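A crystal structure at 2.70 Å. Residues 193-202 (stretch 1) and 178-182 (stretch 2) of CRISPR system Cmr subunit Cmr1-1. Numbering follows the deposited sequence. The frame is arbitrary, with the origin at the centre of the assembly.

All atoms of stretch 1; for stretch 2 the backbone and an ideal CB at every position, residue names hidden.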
ATOM      1  N   ASP A 193       5.139 -11.602  13.764  1.00 80.09           N
ATOM      2  CA  ASP A 193       4.845 -11.295  15.157  1.00 82.00           C
ATOM      3  C   ASP A 193       4.421  -9.843  15.362  1.00 83.83           C
ATOM      4  O   ASP A 193       3.583  -9.550  16.216  1.00 82.85           O
ATOM      5  CB  ASP A 193       6.055 -11.611  16.033  1.00 86.21           C
ATOM      6  CG  ASP A 193       6.309 -13.103  16.165  1.00 98.37           C
ATOM      7  OD1 ASP A 193       5.459 -13.905  15.716  1.00 94.94           O
ATOM      8  OD2 ASP A 193       7.359 -13.471  16.733  1.00110.04           O
ATOM      9  N   SER A 194       5.001  -8.938  14.581  1.00 79.67           N
ATOM     10  CA  SER A 194       4.677  -7.523  14.694  1.00 71.00           C
ATOM     11  C   SER A 194       3.240  -7.245  14.286  1.00 69.09           C
ATOM     12  O   SER A 194       2.549  -6.457  14.930  1.00 71.67           O
ATOM     13  CB  SER A 194       5.627  -6.684  13.845  1.00 70.73           C
ATOM     14  OG  SER A 194       6.937  -6.702  14.379  1.00 80.48           O
ATOM     15  N   LEU A 195       2.789  -7.890  13.214  1.00 69.63           N
ATOM     16  CA  LEU A 195       1.408  -7.719  12.767  1.00 71.40           C
ATOM     17  C   LEU A 195       0.423  -8.141  13.847  1.00 71.37           C
ATOM     18  O   LEU A 195      -0.558  -7.446  14.102  1.00 84.16           O
ATOM     19  CB  LEU A 195       1.144  -8.511  11.486  1.00 71.84           C
ATOM     20  CG  LEU A 195       1.857  -8.013  10.226  1.00 73.24           C
ATOM     21  CD1 LEU A 195       1.265  -8.649   8.988  1.00 66.79           C
ATOM     22  CD2 LEU A 195       1.786  -6.498  10.136  1.00 76.17           C
ATOM     23  N   LYS A 196       0.694  -9.273  14.488  1.00 71.38           N
ATOM     24  CA  LYS A 196      -0.138  -9.744  15.587  1.00 74.19           C
ATOM     25  C   LYS A 196      -0.138  -8.731  16.729  1.00 77.92           C
ATOM     26  O   LYS A 196      -1.184  -8.411  17.294  1.00 72.61           O
ATOM     27  CB  LYS A 196       0.354 -11.105  16.079  1.00 87.10           C
ATOM     28  CG  LYS A 196      -0.650 -11.881  16.922  1.00100.96           C
ATOM     29  CD  LYS A 196      -0.104 -12.153  18.318  1.00105.95           C
ATOM     30  CE  LYS A 196      -0.910 -13.227  19.030  1.00104.54           C
ATOM     31  NZ  LYS A 196      -0.728 -14.562  18.392  1.00107.56           N
ATOM     32  N   ARG A 197       1.047  -8.224  17.053  1.00 72.14           N
ATOM     33  CA  ARG A 197       1.205  -7.234  18.107  1.00 67.95           C
ATOM     34  C   ARG A 197       0.421  -5.955  17.811  1.00 76.67           C
ATOM     35  O   ARG A 197      -0.292  -5.444  18.676  1.00 74.24           O
ATOM     36  CB  ARG A 197       2.685  -6.917  18.301  1.00 70.51           C
ATOM     37  CG  ARG A 197       2.968  -5.689  19.148  1.00 75.54           C
ATOM     38  CD  ARG A 197       2.469  -5.868  20.567  1.00 80.89           C
ATOM     39  NE  ARG A 197       2.746  -7.206  21.080  1.00 86.08           N
ATOM     40  CZ  ARG A 197       3.897  -7.579  21.627  1.00 76.58           C
ATOM     41  NH1 ARG A 197       4.898  -6.716  21.728  1.00 76.20           N
ATOM     42  NH2 ARG A 197       4.046  -8.818  22.065  1.00 76.17           N
ATOM     43  N   VAL A 198       0.561  -5.445  16.589  1.00 81.64           N
ATOM     44  CA  VAL A 198      -0.107  -4.212  16.180  1.00 75.78           C
ATOM     45  C   VAL A 198      -1.620  -4.389  16.237  1.00 77.99           C
ATOM     46  O   VAL A 198      -2.348  -3.495  16.673  1.00 74.25           O
ATOM     47  CB  VAL A 198       0.312  -3.775  14.755  1.00 73.39           C
ATOM     48  CG1 VAL A 198      -0.577  -2.645  14.254  1.00 66.28           C
ATOM     49  CG2 VAL A 198       1.781  -3.365  14.724  1.00 69.34           C
ATOM     50  N   LEU A 199      -2.088  -5.556  15.810  1.00 76.35           N
ATOM     51  CA  LEU A 199      -3.507  -5.860  15.882  1.00 79.89           C
ATOM     52  C   LEU A 199      -3.959  -5.853  17.340  1.00 80.24           C
ATOM     53  O   LEU A 199      -4.869  -5.117  17.706  1.00 84.05           O
ATOM     54  CB  LEU A 199      -3.810  -7.210  15.233  1.00 85.85           C
ATOM     55  CG  LEU A 199      -5.261  -7.380  14.788  1.00101.60           C
ATOM     56  CD1 LEU A 199      -5.541  -6.511  13.564  1.00 88.23           C
ATOM     57  CD2 LEU A 199      -5.590  -8.850  14.523  1.00107.80           C
ATOM     58  N   ASP A 200      -3.293  -6.654  18.169  1.00 87.87           N
ATOM     59  CA  ASP A 200      -3.657  -6.814  19.576  1.00 83.41           C
ATOM     60  C   ASP A 200      -3.636  -5.514  20.376  1.00 82.27           C
ATOM     61  O   ASP A 200      -4.524  -5.270  21.190  1.00 89.31           O
ATOM     62  CB  ASP A 200      -2.728  -7.828  20.239  1.00 86.31           C
ATOM     63  CG  ASP A 200      -2.986  -9.242  19.775  1.00 90.60           C
ATOM     64  OD1 ASP A 200      -4.135  -9.540  19.395  1.00103.01           O
ATOM     65  OD2 ASP A 200      -2.040 -10.056  19.797  1.00 92.19           O
ATOM     66  N   VAL A 201      -2.624  -4.685  20.151  1.00 83.92           N
ATOM     67  CA  VAL A 201      -2.488  -3.430  20.886  1.00 81.20           C
ATOM     68  C   VAL A 201      -3.555  -2.400  20.501  1.00 84.30           C
ATOM     69  O   VAL A 201      -4.143  -1.752  21.369  1.00 91.67           O
ATOM     70  CB  VAL A 201      -1.087  -2.825  20.674  1.00 80.22           C
ATOM     71  CG1 VAL A 201      -1.091  -1.339  20.958  1.00 86.80           C
ATOM     72  CG2 VAL A 201      -0.081  -3.525  21.556  1.00 86.67           C
ATOM     73  N   THR A 202      -3.809  -2.267  19.202  1.00 79.84           N
ATOM     74  CA  THR A 202      -4.754  -1.279  18.686  1.00 80.90           C
ATOM     75  C   THR A 202      -6.134  -1.416  19.322  1.00 80.65           C
ATOM     76  O   THR A 202      -6.790  -0.417  19.619  1.00 81.23           O
ATOM     77  CB  THR A 202      -4.895  -1.393  17.153  1.00 82.24           C
ATOM     78  OG1 THR A 202      -3.600  -1.304  16.547  1.00 85.85           O
ATOM     79  CG2 THR A 202      -5.782  -0.284  16.608  1.00 74.50           C
ATOM     80  N   UNK A 178       7.704   1.127  23.680  1.00 92.51           N
ATOM     81  CA  UNK A 178       6.696   0.697  24.640  1.00 91.80           C
ATOM     82  C   UNK A 178       5.944  -0.548  24.173  1.00 85.90           C
ATOM     83  O   UNK A 178       5.729  -1.480  24.949  1.00 92.26           O
ATOM     84  CB  UNK A 178       5.705   1.834  24.898  1.00 91.80           C
ATOM     85  N   UNK A 179       5.555  -0.562  22.902  1.00 80.07           N
ATOM     86  CA  UNK A 179       4.742  -1.642  22.352  1.00 76.39           C
ATOM     87  C   UNK A 179       5.562  -2.878  21.986  1.00 78.98           C
ATOM     88  O   UNK A 179       5.006  -3.896  21.575  1.00 78.25           O
ATOM     89  CB  UNK A 179       3.991  -1.143  21.116  1.00 76.39           C
ATOM     90  N   UNK A 180       6.880  -2.787  22.131  1.00 79.47           N
ATOM     91  CA  UNK A 180       7.757  -3.896  21.802  1.00 79.59           C
ATOM     92  C   UNK A 180       7.868  -4.138  20.308  1.00 79.17           C
ATOM     93  O   UNK A 180       8.063  -5.269  19.863  1.00 82.37           O
ATOM     94  CB  UNK A 180       7.264  -5.169  22.492  1.00 79.59           C
ATOM     95  N   UNK A 181       7.737  -3.072  19.527  1.00 75.19           N
ATOM     96  CA  UNK A 181       7.863  -3.168  18.081  1.00 71.26           C
ATOM     97  C   UNK A 181       9.241  -2.708  17.613  1.00 76.61           C
ATOM     98  O   UNK A 181      10.025  -2.163  18.391  1.00 83.38           O
ATOM     99  CB  UNK A 181       6.771  -2.341  17.399  1.00 71.26           C
ATOM    100  N   UNK A 182       9.534  -2.943  16.340  1.00 72.56           N
ATOM    101  CA  UNK A 182      10.828  -2.600  15.775  1.00 69.30           C
ATOM    102  C   UNK A 182      10.663  -1.559  14.678  1.00 69.11           C
ATOM    103  O   UNK A 182       9.543  -1.195  14.325  1.00 72.53           O
ATOM    104  CB  UNK A 182      11.527  -3.847  15.230  1.00 69.30           C
TER

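Stretch 1 is a run of helix that presents Ser194, Arg197, Val198 and Val201 to the second segment, a mixed surface of one hydroxyl, one long cationic chain and two valines. The rules of the contact can be read position by position.

Position 178 is quickly dealt with. Its backbone angles are helical (-60/-44), and nothing of stretch 1 lies within 5.5 Å of the ideal CB. The helix therefore sets no demand here, and almost any residue that tolerates helical angles would serve. The deposited residue is Asp178, whose side chain reaches nothing in stretch 1.

At position 179 the CA-to-CB bond runs sideways to the helix, yet the ideal CB lies 4.7 Å from Val201 CG2 and 5.0 Å from Arg197 CD. That leaves room to grow alongside aliphatic atoms, so leucine, isoleucine or methionine would all be reasonable. The carbonyl has a separate role that does not depend on the side chain: the Arg197 guanidinium reaches it, and Arg197 NH1 donates a hydrogen bond to the backbone O of 179 at 2.8 Å, with an N-H...O angle of 151° and the acceptor near the guanidinium plane. The residue is Leu179, with chi1 m and chi2 t, and its CD2 packs 3.6 Å from Val201 CG1. One position thus meets the helix twice, through a polar backbone atom and an apolar side chain.

Position 180 is the most restrictive. Its phi is positive (72/30), which by itself favours glycine, and two bonds back into the last turn of the preceding helix make it a Schellman motif. Stretch 1 adds a second reason: the ideal CB points toward the helix and would sit 2.9 Å from Arg197 NH1, a clash. Asparagine, often tolerated at positive phi, would carry that same CB. The residue is Gly180, and without a CB it leaves the guanidinium its place beside the backbone.

Position 181 has extended angles (-100/170) and a sideways CB, 5.3 Å from Ser194 OG and 5.4 Å from Arg197 CG. A short side chain would stop before the helix; a longer apolar one could bend back toward it, making leucine or methionine good candidates. Leu181, with chi1 m and chi2 t, does this, its end coming nearer than its first bond suggests. The branches spread over the helix: CD1 lies 3.7 Å from Val198 CG2, while CD2 lies 3.7 Å from both Ser194 OG and Arg197 CG. The arginine therefore offers its aliphatic stem to this leucine and its charged end to the carbonyl of 179.

By position 182 the chain is leaving. The backbone is still extended (-117/175), the CB points sideways, and Ser194 OG, at 5.5 Å, is the nearest atom it finds. Many residues would fit, beta-branched ones comfortably at these angles. The deposited Thr182 makes no close contact with the helix, and its OG1 hydrogen-bonds to a residue just outside the two stretches.

Stretch 2 178-182: DLGLT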
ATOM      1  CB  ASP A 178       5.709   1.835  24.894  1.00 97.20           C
ATOM      2  CG  ASP A 178       5.371   2.000  26.361  1.00110.17           C
ATOM      3  OD1 ASP A 178       6.306   1.994  27.194  1.00118.71           O
ATOM      4  OD2 ASP A 178       4.168   2.134  26.678  1.00110.28           O
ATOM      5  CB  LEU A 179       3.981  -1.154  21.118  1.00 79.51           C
ATOM      6  CG  LEU A 179       3.041   0.039  21.285  1.00 75.18           C
ATOM      7  CD1 LEU A 179       2.313   0.299  19.990  1.00 78.11           C
ATOM      8  CD2 LEU A 179       2.055  -0.210  22.408  1.00 81.53           C
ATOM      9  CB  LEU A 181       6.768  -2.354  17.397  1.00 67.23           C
ATOM     10  CG  LEU A 181       5.380  -2.979  17.507  1.00 68.15           C
ATOM     11  CD1 LEU A 181       4.321  -2.029  16.986  1.00 64.70           C
ATOM     12  CD2 LEU A 181       5.345  -4.297  16.746  1.00 72.17           C
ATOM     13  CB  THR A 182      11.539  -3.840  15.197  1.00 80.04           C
ATOM     14  OG1 THR A 182      10.845  -4.295  14.027  1.00 75.13           O
ATOM     15  CG2 THR A 182      11.581  -4.961  16.224  1.00 68.81           C
TER
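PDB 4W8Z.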